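Farnesyl pyrophosphate synthetase (Staphylococcus aureus, PDB 5H9D) probably catalyses, as one chain of a two-chain magnesium-dependent heptaprenyl diphosphate synthase, the stepwise extension of allylic diphosphates by isoprene units. Local coordinates at residues 161-164 / 165-169; 140-143 / 144-148; 6-9 / 10-14; 41-44 / 45-49; 246-249 / 250-254. All coordinates share one frame; numbering follows the deposited sequence.

Contact 1 of 5, residues 161-164 / 165-169; sequences YLRR and INRKT
Ile165 lies under the ring of Tyr161, one helical turn away, and this pair is the tight part of the contact. CG2 of Ile165 sits over one face of the ring as a CH-pi contact, 3.9 Å from the Tyr161 ring centroid, while CD1 reaches 3.6 Å from Tyr161 CE1. With its CG1 between backbone N and carbonyl carbon (chi1 64°), the isoleucine can offer both methyl groups to the flat ring. Leu162 CD2 meets the ring edge in plane. A branched aliphatic side chain suits the face of an aromatic ring whose hydroxyl is hydrogen-bonded to Asp210. The other flank is looser and partly exposed, though the partner chain also touches Leu162 and Arg163. There Arg163 and Arg167 run side by side. Arg163 CG lies at the edge of the Arg167 guanidinium, 3.5 Å from Arg167 NH2; the two guanidinium planes are 39° apart. The backbone bonds behind them are mostly weak, although Lys168 N reaches Arg164 O at 3.2 Å. Asp210 belongs to the second aspartate-rich motif, and Lys168-Thr169 resembles the lysine-threonine pair of relatives, so this turn is typical of the active-site wall of the all-helical polyprenyl synthase fold.

Contact 2 of 5, residues 140-143 / 144-148; sequences VCRG and ELFQF
From Val140 to Gln147 the backbone follows helical i to i+4 bonding, as where Glu144 N lies 2.9 Å from Val140 O. On one flank of this helix Arg142 and Phe146 lie alongside each other and point the same way. The guanidinium and the ring are almost perpendicular, 83° apart: Phe146 CZ comes over a face of the guanidinium, and Arg142 NH1 approaches the ring edge in its plane, 3.6 Å from Phe146 CE2. The charged group therefore meets C-H edge atoms, not the pi face, which instead rests above the carbonyl of Arg142, with its O 3.3 Å from Phe146 CD2. Arg142 owes its place beside the ring to a first torsion of 65°, which sets CG between backbone N and carbonyl carbon, and its NH2 then bonds to Arg15 O of the partner subunit. Phe146 packs on Gly18 and Leu145 on Leu72 of that same chain: the long arginine reaches a carbonyl of the partner, while Leu145 and Phe146 give it apolar surface. Elsewhere round the helix, Glu144 runs beside Val140, OE1 3.6 Å from Val140 CG1, and Glu144 OE2 lies close to Asp82 OD1, another carboxylate and so no attractive partner in itself, in the first aspartate-rich motif (DDxxD). Gly143, lacking a side chain, lets helix 158-183 come near, its CA 3.7 Å from Arg167 CD. One face to the partner and another toward the acidic pocket is an organisation characteristic of a core helix at the interface of a heterodimeric prenyl synthase.

Contact 3 of 5, residues 6-9 / 10-14; sequences MNNE and IKKVE
Glu9, Ile10 and Lys12 have the most surface buried where the first two turns of the N-terminal helix 6-20 meet; this helix, in a region predicted to be coiled coil, lies against the all-helical prenyl synthase body. The turns are ordinary alpha helix: Ile10 N bonds to Met6 O at 2.8 Å, nearly straight at 162°, and Val13 N bonds to Glu9 O at 3.2 Å. Ile10 is the apolar member of the trio. Its CG1, anti to the carbonyl carbon and beside the backbone N (chi1 -57°), leans back along the helix to lie 3.3 Å from Met6 O, while Met6 CG stays at a looser 4.5 Å from it. Isoleucine fits here because this side meets helix 43-51: Ile10 rests on Ala46, as Met6 does on Leu50. Glu9 is buried although its side chain is acidic; OE2 is hydrogen-bonded to Tyr65 OH and Thr60 OG1, which would help to stabilise a negative carboxylate. A bend at its second torsion (-51°) folds the chain back and leaves the other oxygen beside Lys12. Lysine suits this partly exposed border, its CB and CG passing over the Asn8 and Glu9 carbonyls and its side chain touching Tyr65. The side chains of Glu9 and Lys12 run alongside each other, pointing the same way, without closing a salt bridge: Glu9 OE1 is 3.9 Å from Lys12 CE and 4.4 Å from Lys12 NZ.

Contact 4 of 5, residues 41-44 / 45-49; sequences KRVR and PAFVI. With PO4 (phosphate ion), chain G.
Arg42 hands its carbonyl to Ala46 at the opening of helix 43-51, with Ala46 N 3.2 Å from Arg42 O. Arg42 is the N-cap residue, and its left-handed backbone conformation (phi 47°) marks the turn from loop into helix. The next acceptors are taken in sequence: Phe47 N bonds to Val43 O at 2.8 Å, nearly along the C=O axis, and Val48 N to Arg44 O at 3.1 Å. Proline suits position 45 in the first turn, where a backbone N-H would have no partner within the helix, because its nitrogen carries no hydrogen to satisfy. Arg42 NH2 forms a salt bridge with Glu14 OE1, and NH1 makes a long, weak ion pair with Glu72. Lys41 stretches toward a phosphate ion, probably from the crystallisation liquor, and its NZ gives a hydrogen bond of 2.7 Å to phosphate O1. In relatives the lysine and arginine equivalent to Lys41 and Arg44 bind the diphosphate of isopentenyl diphosphate; the ion on Lys41 is consistent with such a role here. Apolar contact within the turn is light, with Val43 CG2 4.1 Å from Phe47 CD2. Helix 6-20 packs against Pro45, Ala46 and Ile49, helix 62-85 against Arg44 and Pro45, helix 158-183 against Arg44 and Val48, and helix 302-315 against Phe47.

Contact 5 of 5, residues 246-249 / 250-254; sequences PDFK and LKIEQ
Leu250 N, on the exposed side of helix 246-253, makes a weak bond of 3.5 Å to Pro246 O, an atom whose place is less sure. One residue on, Lys251 N bonds to Asp247 O at 2.9 Å, and its CB lies 3.3 Å from Phe248 O. The long lysine chain then leads away from this turn, so that its ammonium forms a salt bridge with Glu263 on helix 261-272. Ile252, whose N has weak bonds to Phe248 O and Lys249 O, points inward and makes the main side-chain contact: its CG1 lies over one face of the Phe248 ring, a CH-pi contact 3.9 Å from the Phe248 ring centroid and 23° off the normal. CD1 reaches past toward the rim, 3.8 Å from Phe248 CZ. Phe248 CG, set anti to the backbone N (chi1 -172°), holds the ring along the helix where the isoleucine can cover it. This i to i+4 aromatic-aliphatic pair forms the buried, apolar side of a short helix, otherwise largely exposed, in an all-helical fold; Met242 of helix 236-243 and Cys267 of helix 261-272 receive it. Glu253 N lies 2.9 Å from Lys249 O. Its CG passes 3.3 Å from the same Lys249 O, while the carboxylate stays beyond salt-bridge range, with OE2 5.4 Å from Lys249 NZ.

Along the chain the order is contact 3, contact 4, contact 2, contact 1 and contact 5, each a turn or two of a different helix. Contacts 3 and 4 form one pair, centres about 9 Å apart, joined by the salt bridge of Glu14 and Arg42. Contacts 2 and 1, on helices 127-150 and 158-183, which follow each other in the chain, form the other, also about 9 Å apart and touching through Lys168 and Gln147. The pairs lie on opposite sides of the chain's centre, some 20 to 31 Å apart between centres. Contact 5 stands at the periphery, about 48 Å from contact 3 between centres. As in relatives, the substrate-binding lysine and the two aspartate-rich motifs probably face one central cavity.

Contact 1 of 5, residues 161-164 / 165-169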
# COMPACT_ATOMS: atom_id res chain seq x y z
N TYR A 161 -10.95 6.59 16.39
CA TYR A 161 -10.86 5.22 15.91
C TYR A 161 -11.46 5.19 14.51
O TYR A 161 -10.98 4.48 13.65
CB TYR A 161 -11.59 4.24 16.85
CG TYR A 161 -12.11 3.00 16.16
CD1 TYR A 161 -13.28 3.05 15.39
CD2 TYR A 161 -11.38 1.81 16.17
CE1 TYR A 161 -13.71 1.98 14.65
CE2 TYR A 161 -11.80 0.70 15.43
CZ TYR A 161 -12.97 0.81 14.66
OH TYR A 161 -13.39 -0.22 13.83
N LEU A 162 -12.51 5.98 14.30
CA LEU A 162 -13.18 6.07 13.00
C LEU A 162 -12.28 6.67 11.91
O LEU A 162 -12.28 6.25 10.74
CB LEU A 162 -14.43 6.94 13.11
CG LEU A 162 -15.58 6.37 13.93
CD1 LEU A 162 -16.73 7.31 13.79
CD2 LEU A 162 -15.97 4.96 13.46
N ARG A 163 -11.51 7.67 12.31
CA ARG A 163 -10.60 8.36 11.41
C ARG A 163 -9.51 7.36 11.00
O ARG A 163 -8.97 7.42 9.89
CB ARG A 163 -10.05 9.59 12.16
CG ARG A 163 -9.25 10.60 11.35
CD ARG A 163 -9.45 12.01 11.90
NE ARG A 163 -9.42 12.04 13.35
CZ ARG A 163 -9.87 13.05 14.09
NH1 ARG A 163 -10.38 14.13 13.50
NH2 ARG A 163 -9.83 12.98 15.43
N ARG A 164 -9.25 6.42 11.90
CA ARG A 164 -8.24 5.38 11.71
C ARG A 164 -8.71 4.27 10.79
O ARG A 164 -7.89 3.69 10.07
CB ARG A 164 -7.81 4.78 13.07
CG ARG A 164 -6.51 3.93 13.06
CD ARG A 164 -5.94 3.69 14.48
NE ARG A 164 -6.66 2.64 15.20
CZ ARG A 164 -7.09 2.72 16.46
NH1 ARG A 164 -6.86 3.81 17.19
NH2 ARG A 164 -7.79 1.73 16.99
N ILE A 165 -10.00 3.93 10.80
CA ILE A 165 -10.44 2.87 9.90
C ILE A 165 -10.83 3.46 8.56
O ILE A 165 -11.08 2.75 7.59
CB ILE A 165 -11.60 2.03 10.50
CG1 ILE A 165 -12.83 2.88 10.69
CG2 ILE A 165 -11.15 1.40 11.81
CD1 ILE A 165 -13.99 2.07 11.07
N ASN A 166 -10.87 4.78 8.52
CA ASN A 166 -11.17 5.48 7.29
C ASN A 166 -9.93 5.43 6.38
O ASN A 166 -10.03 5.07 5.20
CB ASN A 166 -11.52 6.92 7.59
CG ASN A 166 -11.67 7.72 6.32
OD1 ASN A 166 -12.54 7.41 5.48
ND2 ASN A 166 -10.82 8.74 6.15
N ARG A 167 -8.77 5.80 6.93
CA ARG A 167 -7.52 5.77 6.16
C ARG A 167 -7.11 4.32 5.89
O ARG A 167 -6.79 3.93 4.76
CB ARG A 167 -6.40 6.46 6.92
CG ARG A 167 -6.63 7.91 7.28
CD ARG A 167 -5.68 8.31 8.41
NE ARG A 167 -6.16 9.48 9.13
CZ ARG A 167 -5.98 10.74 8.73
NH1 ARG A 167 -5.29 11.02 7.62
NH2 ARG A 167 -6.53 11.73 9.44
N LYS A 168 -7.11 3.53 6.95
CA LYS A 168 -6.73 2.12 6.89
C LYS A 168 -7.53 1.22 5.93
O LYS A 168 -6.93 0.37 5.27
CB LYS A 168 -6.77 1.55 8.32
CG LYS A 168 -6.79 0.02 8.49
CD LYS A 168 -6.95 -0.31 9.99
CE LYS A 168 -7.50 -1.71 10.29
NZ LYS A 168 -6.55 -2.85 10.08
N THR A 169 -8.84 1.41 5.82
CA THR A 169 -9.64 0.51 4.98
C THR A 169 -10.68 1.12 4.05
O THR A 169 -10.79 0.73 2.89
CB THR A 169 -10.38 -0.51 5.87
OG1 THR A 169 -9.43 -1.18 6.69
CG2 THR A 169 -11.10 -1.53 5.04

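Contact 2 of 5, residues 140-143 / 144-148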
# COMPACT_ATOMS: atom_id res chain seq x y z
N VAL A 140 -3.30 6.57 3.58
CA VAL A 140 -3.41 5.22 4.05
C VAL A 140 -2.19 4.93 4.87
O VAL A 140 -2.29 4.56 6.02
CB VAL A 140 -3.50 4.19 2.93
CG1 VAL A 140 -3.47 2.80 3.53
CG2 VAL A 140 -4.78 4.37 2.14
N CYS A 141 -1.02 5.16 4.29
CA CYS A 141 0.23 4.89 4.97
C CYS A 141 0.40 5.65 6.27
O CYS A 141 0.78 5.06 7.28
CB CYS A 141 1.43 5.16 4.05
SG CYS A 141 1.39 4.28 2.44
N ARG A 142 0.15 6.95 6.26
CA ARG A 142 0.33 7.68 7.51
C ARG A 142 -0.68 7.12 8.49
O ARG A 142 -0.44 7.11 9.70
CB ARG A 142 0.23 9.21 7.32
CG ARG A 142 -1.13 9.81 6.89
CD ARG A 142 -0.88 11.19 6.28
NE ARG A 142 0.34 11.77 6.85
CZ ARG A 142 0.36 12.56 7.92
NH1 ARG A 142 -0.77 12.88 8.53
NH2 ARG A 142 1.51 13.00 8.42
N GLY A 143 -1.79 6.61 7.97
CA GLY A 143 -2.76 5.99 8.84
C GLY A 143 -2.09 4.81 9.53
O GLY A 143 -1.93 4.79 10.75
N GLU A 144 -1.67 3.83 8.74
CA GLU A 144 -1.00 2.63 9.27
C GLU A 144 0.05 2.97 10.30
O GLU A 144 0.31 2.16 11.19
CB GLU A 144 -0.38 1.81 8.13
CG GLU A 144 -1.38 0.83 7.46
CD GLU A 144 -0.84 0.21 6.16
OE1 GLU A 144 -0.84 0.93 5.13
OE2 GLU A 144 -0.42 -0.98 6.18
N LEU A 145 0.63 4.15 10.20
CA LEU A 145 1.64 4.57 11.15
C LEU A 145 1.03 5.05 12.47
O LEU A 145 1.53 4.70 13.55
CB LEU A 145 2.52 5.68 10.54
CG LEU A 145 3.70 5.24 9.66
CD1 LEU A 145 4.29 6.44 8.95
CD2 LEU A 145 4.73 4.57 10.51
N PHE A 146 -0.04 5.84 12.40
CA PHE A 146 -0.66 6.31 13.64
C PHE A 146 -1.25 5.14 14.43
O PHE A 146 -1.30 5.18 15.65
CB PHE A 146 -1.75 7.37 13.37
CG PHE A 146 -1.21 8.64 12.78
CD1 PHE A 146 -0.02 9.17 13.24
CD2 PHE A 146 -1.86 9.27 11.73
CE1 PHE A 146 0.52 10.30 12.66
CE2 PHE A 146 -1.32 10.41 11.14
CZ PHE A 146 -0.13 10.92 11.61
N GLN A 147 -1.64 4.09 13.71
CA GLN A 147 -2.20 2.89 14.32
C GLN A 147 -1.13 2.12 15.10
O GLN A 147 -1.38 1.66 16.21
CB GLN A 147 -2.81 2.01 13.23
CG GLN A 147 -3.19 0.59 13.65
CD GLN A 147 -3.97 -0.14 12.55
OE1 GLN A 147 -5.12 0.21 12.26
NE2 GLN A 147 -3.34 -1.13 11.94
N PHE A 148 0.05 2.00 14.50
CA PHE A 148 1.18 1.31 15.12
C PHE A 148 1.66 2.12 16.32
O PHE A 148 2.12 1.58 17.33
CB PHE A 148 2.31 1.16 14.11
CG PHE A 148 3.52 0.42 14.64
CD1 PHE A 148 4.30 0.98 15.66
CD2 PHE A 148 3.87 -0.83 14.12
CE1 PHE A 148 5.41 0.31 16.15
CE2 PHE A 148 4.97 -1.52 14.60
CZ PHE A 148 5.75 -0.94 15.62

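Contact 3 of 5, residues 6-9 / 10-14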
# COMPACT_ATOMS: atom_id res chain seq x y z
N MET A 6 -21.10 -11.19 -12.23
CA MET A 6 -20.01 -10.82 -11.36
C MET A 6 -18.94 -11.90 -11.44
O MET A 6 -17.80 -11.63 -11.78
CB MET A 6 -20.51 -10.66 -9.93
CG MET A 6 -19.69 -9.70 -9.07
SD MET A 6 -20.29 -8.02 -9.06
CE MET A 6 -20.23 -7.66 -10.74
N ASN A 7 -19.33 -13.13 -11.14
CA ASN A 7 -18.41 -14.25 -11.18
C ASN A 7 -17.55 -14.19 -12.42
O ASN A 7 -16.33 -14.28 -12.36
CB ASN A 7 -19.18 -15.57 -11.16
CG ASN A 7 -19.57 -16.00 -9.77
OD1 ASN A 7 -19.62 -15.18 -8.85
ND2 ASN A 7 -19.87 -17.28 -9.61
N ASN A 8 -18.20 -14.04 -13.56
CA ASN A 8 -17.51 -13.97 -14.82
C ASN A 8 -16.61 -12.75 -14.84
O ASN A 8 -15.49 -12.82 -15.35
CB ASN A 8 -18.55 -13.92 -15.96
CG ASN A 8 -17.92 -13.71 -17.34
OD1 ASN A 8 -17.14 -14.54 -17.82
ND2 ASN A 8 -18.25 -12.59 -17.98
N GLU A 9 -17.07 -11.64 -14.28
CA GLU A 9 -16.25 -10.43 -14.31
C GLU A 9 -15.00 -10.57 -13.48
O GLU A 9 -13.94 -10.13 -13.91
CB GLU A 9 -17.02 -9.21 -13.84
CG GLU A 9 -18.10 -8.71 -14.80
CD GLU A 9 -17.61 -8.52 -16.22
OE1 GLU A 9 -17.86 -9.42 -17.05
OE2 GLU A 9 -16.99 -7.48 -16.50
N ILE A 10 -15.12 -11.19 -12.31
CA ILE A 10 -13.99 -11.40 -11.41
C ILE A 10 -12.92 -12.30 -12.04
O ILE A 10 -11.74 -12.10 -11.81
CB ILE A 10 -14.44 -12.05 -10.07
CG1 ILE A 10 -15.50 -11.19 -9.39
CG2 ILE A 10 -13.25 -12.23 -9.14
CD1 ILE A 10 -15.03 -9.81 -9.05
N LYS A 11 -13.33 -13.28 -12.84
CA LYS A 11 -12.35 -14.17 -13.48
C LYS A 11 -11.52 -13.40 -14.52
O LYS A 11 -10.33 -13.64 -14.68
CB LYS A 11 -13.04 -15.35 -14.18
CG LYS A 11 -13.80 -16.27 -13.25
CD LYS A 11 -14.09 -17.62 -13.89
CE LYS A 11 -15.00 -18.47 -12.98
NZ LYS A 11 -16.42 -17.95 -12.86
N LYS A 12 -12.16 -12.48 -15.23
CA LYS A 12 -11.45 -11.72 -16.21
C LYS A 12 -10.42 -10.85 -15.50
O LYS A 12 -9.32 -10.65 -15.99
CB LYS A 12 -12.42 -10.89 -17.04
CG LYS A 12 -13.55 -11.74 -17.56
CD LYS A 12 -13.89 -11.45 -18.99
CE LYS A 12 -14.71 -10.22 -19.15
NZ LYS A 12 -15.25 -10.14 -20.53
N VAL A 13 -10.76 -10.34 -14.32
CA VAL A 13 -9.78 -9.54 -13.61
C VAL A 13 -8.69 -10.44 -13.01
O VAL A 13 -7.53 -10.05 -12.92
CB VAL A 13 -10.44 -8.67 -12.51
CG1 VAL A 13 -9.37 -8.07 -11.61
CG2 VAL A 13 -11.24 -7.54 -13.15
N GLU A 14 -9.06 -11.65 -12.63
CA GLU A 14 -8.12 -12.59 -12.01
C GLU A 14 -7.07 -13.12 -12.99
O GLU A 14 -5.95 -13.46 -12.62
CB GLU A 14 -8.91 -13.77 -11.43
CG GLU A 14 -8.14 -14.63 -10.46
CD GLU A 14 -7.82 -13.88 -9.19
OE1 GLU A 14 -7.20 -14.47 -8.28
OE2 GLU A 14 -8.22 -12.69 -9.10

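Contact 4 of 5, residues 41-44 / 45-49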
# COMPACT_ATOMS: atom_id res chain seq x y z
N LYS A 41 -11.33 -12.38 -1.27
CA LYS A 41 -12.59 -12.07 -1.95
C LYS A 41 -12.62 -11.06 -3.08
O LYS A 41 -13.69 -10.79 -3.63
CB LYS A 41 -13.65 -11.68 -0.91
CG LYS A 41 -13.11 -10.82 0.24
CD LYS A 41 -14.10 -10.71 1.40
CE LYS A 41 -13.50 -9.97 2.56
NZ LYS A 41 -12.36 -10.71 3.16
N ARG A 42 -11.48 -10.49 -3.44
CA ARG A 42 -11.45 -9.56 -4.55
C ARG A 42 -12.57 -8.52 -4.50
O ARG A 42 -13.17 -8.20 -5.54
CB ARG A 42 -11.56 -10.36 -5.84
CG ARG A 42 -10.61 -11.52 -5.93
CD ARG A 42 -9.16 -11.05 -6.10
NE ARG A 42 -8.26 -12.18 -6.28
CZ ARG A 42 -7.86 -12.98 -5.30
NH1 ARG A 42 -8.26 -12.78 -4.06
NH2 ARG A 42 -7.05 -14.00 -5.55
N VAL A 43 -12.86 -7.98 -3.32
CA VAL A 43 -13.92 -6.97 -3.21
C VAL A 43 -13.59 -5.68 -3.97
O VAL A 43 -14.44 -5.19 -4.69
CB VAL A 43 -14.27 -6.68 -1.71
CG1 VAL A 43 -13.57 -7.67 -0.83
CG2 VAL A 43 -13.88 -5.26 -1.30
N ARG A 44 -12.38 -5.15 -3.82
CA ARG A 44 -11.97 -3.91 -4.50
C ARG A 44 -12.20 -4.02 -6.01
O ARG A 44 -12.85 -3.16 -6.61
CB ARG A 44 -10.50 -3.58 -4.19
CG ARG A 44 -10.29 -2.54 -3.08
CD ARG A 44 -9.16 -2.87 -2.10
NE ARG A 44 -9.51 -4.05 -1.30
CZ ARG A 44 -9.54 -4.07 0.03
NH1 ARG A 44 -9.25 -2.99 0.73
NH2 ARG A 44 -9.85 -5.19 0.66
N PRO A 45 -11.66 -5.06 -6.67
CA PRO A 45 -11.90 -5.18 -8.11
C PRO A 45 -13.40 -5.21 -8.39
O PRO A 45 -13.86 -4.65 -9.38
CB PRO A 45 -11.23 -6.50 -8.46
CG PRO A 45 -10.07 -6.50 -7.53
CD PRO A 45 -10.64 -6.03 -6.24
N ALA A 46 -14.15 -5.86 -7.49
CA ALA A 46 -15.59 -6.00 -7.64
C ALA A 46 -16.27 -4.66 -7.64
O ALA A 46 -17.04 -4.35 -8.55
CB ALA A 46 -16.18 -6.91 -6.55
N PHE A 47 -15.98 -3.83 -6.65
CA PHE A 47 -16.59 -2.52 -6.63
C PHE A 47 -16.21 -1.65 -7.82
O PHE A 47 -16.98 -0.80 -8.22
CB PHE A 47 -16.25 -1.81 -5.32
CG PHE A 47 -17.14 -2.21 -4.19
CD1 PHE A 47 -18.52 -2.06 -4.30
CD2 PHE A 47 -16.62 -2.79 -3.06
CE1 PHE A 47 -19.35 -2.49 -3.30
CE2 PHE A 47 -17.45 -3.22 -2.04
CZ PHE A 47 -18.82 -3.07 -2.15
N VAL A 48 -15.03 -1.86 -8.39
CA VAL A 48 -14.60 -1.07 -9.54
C VAL A 48 -15.46 -1.44 -10.76
O VAL A 48 -16.02 -0.55 -11.42
CB VAL A 48 -13.11 -1.29 -9.86
CG1 VAL A 48 -12.71 -0.46 -11.06
CG2 VAL A 48 -12.26 -0.91 -8.68
N ILE A 49 -15.57 -2.74 -11.07
CA ILE A 49 -16.40 -3.19 -12.19
C ILE A 49 -17.81 -2.59 -11.97
O ILE A 49 -18.24 -1.75 -12.74
CB ILE A 49 -16.45 -4.78 -12.27
CG1 ILE A 49 -15.31 -5.33 -13.15
CG2 ILE A 49 -17.77 -5.27 -12.88
CD1 ILE A 49 -14.01 -5.48 -12.45
P PO4 G . -8.46 -10.49 2.34
O1 PO4 G . -9.69 -10.24 3.15
O2 PO4 G . -8.82 -10.52 0.89
O3 PO4 G . -7.47 -9.41 2.58
O4 PO4 G . -7.86 -11.80 2.73

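Contact 5 of 5, residues 246-249 / 250-254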
# COMPACT_ATOMS: atom_id res chain seq x y z
N PRO A 246 -16.14 1.61 33.85
CA PRO A 246 -14.93 2.14 34.48
C PRO A 246 -13.95 1.12 35.05
O PRO A 246 -12.79 1.45 35.31
CB PRO A 246 -15.47 3.12 35.53
CG PRO A 246 -16.86 2.62 35.81
CD PRO A 246 -17.34 2.23 34.44
N ASP A 247 -14.38 -0.12 35.27
CA ASP A 247 -13.47 -1.15 35.78
C ASP A 247 -12.62 -1.63 34.60
O ASP A 247 -11.40 -1.75 34.70
CB ASP A 247 -14.22 -2.36 36.34
CG ASP A 247 -15.12 -2.00 37.48
OD1 ASP A 247 -16.29 -2.46 37.49
OD2 ASP A 247 -14.65 -1.27 38.38
N PHE A 248 -13.31 -1.93 33.50
CA PHE A 248 -12.69 -2.41 32.28
C PHE A 248 -11.76 -1.31 31.74
O PHE A 248 -10.71 -1.61 31.16
CB PHE A 248 -13.77 -2.77 31.26
CG PHE A 248 -13.25 -3.46 30.02
CD1 PHE A 248 -12.82 -4.78 30.07
CD2 PHE A 248 -13.17 -2.78 28.81
CE1 PHE A 248 -12.33 -5.42 28.93
CE2 PHE A 248 -12.69 -3.41 27.67
CZ PHE A 248 -12.27 -4.72 27.73
N LYS A 249 -12.15 -0.06 31.92
CA LYS A 249 -11.32 1.03 31.43
C LYS A 249 -9.95 1.02 32.13
O LYS A 249 -8.91 1.20 31.49
CB LYS A 249 -12.01 2.38 31.65
CG LYS A 249 -11.22 3.54 31.09
CD LYS A 249 -11.98 4.84 31.16
CE LYS A 249 -11.11 5.99 30.68
NZ LYS A 249 -11.81 7.31 30.79
N LEU A 250 -9.94 0.80 33.43
CA LEU A 250 -8.69 0.76 34.17
C LEU A 250 -8.00 -0.56 33.83
O LEU A 250 -6.78 -0.66 33.82
CB LEU A 250 -8.97 0.86 35.67
CG LEU A 250 -9.87 2.06 36.01
CD1 LEU A 250 -10.71 1.80 37.27
CD2 LEU A 250 -8.98 3.30 36.15
N LYS A 251 -8.80 -1.55 33.50
CA LYS A 251 -8.27 -2.86 33.14
C LYS A 251 -7.55 -2.78 31.80
O LYS A 251 -6.67 -3.60 31.51
CB LYS A 251 -9.40 -3.89 33.10
CG LYS A 251 -8.91 -5.31 32.91
CD LYS A 251 -9.99 -6.30 33.32
CE LYS A 251 -9.60 -7.73 32.95
NZ LYS A 251 -8.33 -8.13 33.61
N ILE A 252 -7.91 -1.78 31.01
CA ILE A 252 -7.30 -1.56 29.70
C ILE A 252 -6.13 -0.59 29.80
O ILE A 252 -5.15 -0.73 29.08
CB ILE A 252 -8.35 -1.05 28.67
CG1 ILE A 252 -9.35 -2.17 28.36
CG2 ILE A 252 -7.66 -0.58 27.38
CD1 ILE A 252 -8.73 -3.42 27.75
N GLU A 253 -6.23 0.37 30.72
CA GLU A 253 -5.17 1.33 30.93
C GLU A 253 -3.87 0.64 31.33
O GLU A 253 -2.79 1.15 31.06
CB GLU A 253 -5.51 2.32 32.06
CG GLU A 253 -6.53 3.41 31.79
CD GLU A 253 -6.49 4.50 32.87
OE1 GLU A 253 -6.01 4.21 33.99
OE2 GLU A 253 -6.95 5.63 32.59
N GLN A 254 -3.97 -0.51 32.00
CA GLN A 254 -2.78 -1.22 32.47
C GLN A 254 -2.31 -2.28 31.51
O GLN A 254 -1.38 -3.03 31.82
CB GLN A 254 -3.03 -1.93 33.81
CG GLN A 254 -3.81 -1.16 34.86
CD GLN A 254 -3.12 0.12 35.29
OE1 GLN A 254 -1.99 0.10 35.76
NE2 GLN A 254 -3.81 1.24 35.13